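Putative HTH-type transcriptional regulator PH0061 (Pyrococcus horikoshii, PDB 2DBB) probably binds specific DNA sequences as a transcriptional regulator of the AsnC family, through a helix-turn-helix domain. Local coordinates at residues 28-33 with 38-43. Numbering follows the deposited sequence.
Sequences ELADIL and QRIARR
Ile40 reaches across to Leu29, Ala30 and Leu33, and every side-chain contact between residues 28-33 and 38-43 passes through it. Ahead of it, the backbone N of Arg39 is hydrogen-bonded to Thr36 OG1 near the start of helix 37-49. At Ile40 the branching at CB gives two arms: CG2 goes to Leu29, and the longer CG1-CD1 arm to Ala30 and Leu33. Ile40 CG2, set anti to the backbone N, lies 3.8 Å from both CD1 and CB of Leu29. The other arm, CG1, stands anti to the carbonyl carbon (chi1 -75°) and lies against the Ala30 backbone, Ile40 CG1 being 3.7 Å from Ala30 CA and 3.9 Å from Ala30 CB. A methyl suits position 30 because it lets the helices come close: the CA atoms of Ala30 and Ile40 are 6.1 Å apart. Beyond CG1, the terminal CD1 of Ile40 touches Leu33 CD1 at 3.9 Å, the two side chains crossing nearly at right angles. Leucine suits positions 29 and 33 because its branched apolar end offers a methyl to meet those of Ile40. This is the helix-turn-helix motif, predicted to span residues 26-45, in which the second helix is the one generally expected to read the DNA; Ile40 faces inward, against the first. Cutting Ile40 back to an alanine removes both arms and would probably open a gap between the helices, leaving Leu29 and Leu33 without the methyls they pack on. Ala41 follows with its small side chain on Tyr26. Arg43 turns toward helix 9-18: its NH1 forms salt bridges with Asp8, just before that helix, and with Asp11 within it, while its side chain touches Val10 and Leu14, the latter also packed by Leu33.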
loop_
_atom_site.group_PDB
_atom_site.type_symbol
_atom_site.label_atom_id
_atom_site.label_comp_id
_atom_site.label_asym_id
_atom_site.label_seq_id
_atom_site.Cartn_x
_atom_site.Cartn_y
_atom_site.Cartn_z
ATOM N N GLU B 28 10.921 4.133 23.794
ATOM C CA GLU B 28 11.866 3.535 22.854
ATOM C C GLU B 28 12.230 4.549 21.763
ATOM O O GLU B 28 13.392 4.675 21.375
ATOM C CB GLU B 28 11.262 2.287 22.197
ATOM C CG GLU B 28 11.137 1.067 23.099
ATOM C CD GLU B 28 10.419 -0.085 22.409
ATOM O OE1 GLU B 28 9.198 0.037 22.154
ATOM O OE2 GLU B 28 11.074 -1.106 22.108
ATOM N N LEU B 29 11.231 5.269 21.261
ATOM C CA LEU B 29 11.477 6.273 20.228
ATOM C C LEU B 29 12.401 7.363 20.770
ATOM O O LEU B 29 13.347 7.779 20.099
ATOM C CB LEU B 29 10.156 6.896 19.764
ATOM C CG LEU B 29 9.204 5.956 19.018
ATOM C CD1 LEU B 29 7.852 6.619 18.854
ATOM C CD2 LEU B 29 9.805 5.603 17.664
ATOM N N ALA B 30 12.129 7.820 21.990
ATOM C CA ALA B 30 12.947 8.862 22.603
ATOM C C ALA B 30 14.400 8.396 22.742
ATOM O O ALA B 30 15.333 9.165 22.512
ATOM C CB ALA B 30 12.377 9.252 23.967
ATOM N N ASP B 31 14.583 7.132 23.109
ATOM C CA ASP B 31 15.919 6.568 23.262
ATOM C C ASP B 31 16.655 6.498 21.933
ATOM O O ASP B 31 17.829 6.851 21.844
ATOM C CB ASP B 31 15.840 5.169 23.878
ATOM C CG ASP B 31 15.405 5.204 25.325
ATOM O OD1 ASP B 31 15.479 6.298 25.926
ATOM O OD2 ASP B 31 15.004 4.147 25.864
ATOM N N ILE B 32 15.964 6.030 20.899
ATOM C CA ILE B 32 16.560 5.932 19.573
ATOM C C ILE B 32 16.927 7.313 19.026
ATOM O O ILE B 32 17.972 7.476 18.392
ATOM C CB ILE B 32 15.591 5.249 18.576
ATOM C CG1 ILE B 32 15.469 3.759 18.915
ATOM C CG2 ILE B 32 16.077 5.451 17.141
ATOM C CD1 ILE B 32 14.314 3.049 18.216
ATOM N N LEU B 33 16.079 8.305 19.288
ATOM C CA LEU B 33 16.309 9.655 18.780
ATOM C C LEU B 33 16.986 10.618 19.752
ATOM O O LEU B 33 17.082 11.819 19.484
ATOM C CB LEU B 33 14.981 10.248 18.283
ATOM C CG LEU B 33 14.336 9.500 17.100
ATOM C CD1 LEU B 33 12.952 10.056 16.812
ATOM C CD2 LEU B 33 15.227 9.624 15.871
ATOM N N GLN B 38 8.396 12.854 26.405
ATOM C CA GLN B 38 7.405 13.919 26.314
ATOM C C GLN B 38 7.473 14.596 24.944
ATOM O O GLN B 38 6.446 14.822 24.301
ATOM C CB GLN B 38 7.626 14.957 27.419
ATOM C CG GLN B 38 7.360 14.440 28.831
ATOM C CD GLN B 38 8.496 13.590 29.393
ATOM O OE1 GLN B 38 8.299 12.819 30.336
ATOM N NE2 GLN B 38 9.693 13.738 28.825
ATOM N N ARG B 39 8.683 14.915 24.499
ATOM C CA ARG B 39 8.852 15.560 23.204
ATOM C C ARG B 39 8.408 14.637 22.069
ATOM O O ARG B 39 7.854 15.094 21.070
ATOM C CB ARG B 39 10.309 15.993 23.009
ATOM C CG ARG B 39 10.754 17.034 24.027
ATOM C CD ARG B 39 12.102 17.645 23.681
ATOM N NE ARG B 39 12.505 18.642 24.673
ATOM C CZ ARG B 39 13.548 19.459 24.539
ATOM N NH1 ARG B 39 13.836 20.330 25.497
ATOM N NH2 ARG B 39 14.300 19.410 23.445
ATOM N N ILE B 40 8.646 13.337 22.222
ATOM C CA ILE B 40 8.230 12.385 21.202
ATOM C C ILE B 40 6.706 12.364 21.162
ATOM O O ILE B 40 6.103 12.308 20.092
ATOM C CB ILE B 40 8.747 10.958 21.500
ATOM C CG1 ILE B 40 10.241 10.869 21.180
ATOM C CG2 ILE B 40 7.961 9.922 20.680
ATOM C CD1 ILE B 40 10.583 11.153 19.732
ATOM N N ALA B 41 6.089 12.413 22.339
ATOM C CA ALA B 41 4.637 12.398 22.438
ATOM C C ALA B 41 4.053 13.583 21.685
ATOM O O ALA B 41 3.154 13.419 20.862
ATOM C CB ALA B 41 4.210 12.439 23.898
ATOM N N ARG B 42 4.573 14.774 21.963
ATOM C CA ARG B 42 4.098 15.978 21.299
ATOM C C ARG B 42 4.305 15.920 19.787
ATOM O O ARG B 42 3.418 16.303 19.024
ATOM C CB ARG B 42 4.793 17.215 21.872
ATOM C CG ARG B 42 4.038 17.872 23.029
ATOM C CD ARG B 42 4.900 17.993 24.279
ATOM N NE ARG B 42 6.208 18.571 23.985
ATOM C CZ ARG B 42 7.195 18.686 24.871
ATOM N NH1 ARG B 42 7.025 18.269 26.117
ATOM N NH2 ARG B 42 8.360 19.207 24.503
ATOM N N ARG B 43 5.470 15.443 19.353
ATOM C CA ARG B 43 5.757 15.352 17.925
ATOM C C ARG B 43 4.777 14.427 17.207
ATOM O O ARG B 43 4.199 14.798 16.190
ATOM C CB ARG B 43 7.191 14.876 17.705
ATOM C CG ARG B 43 8.227 15.947 18.006
ATOM C CD ARG B 43 9.648 15.427 17.871
ATOM N NE ARG B 43 10.621 16.514 17.844
ATOM C CZ ARG B 43 10.739 17.394 16.851
ATOM N NH1 ARG B 43 9.943 17.319 15.790
ATOM N NH2 ARG B 43 11.653 18.353 16.918
#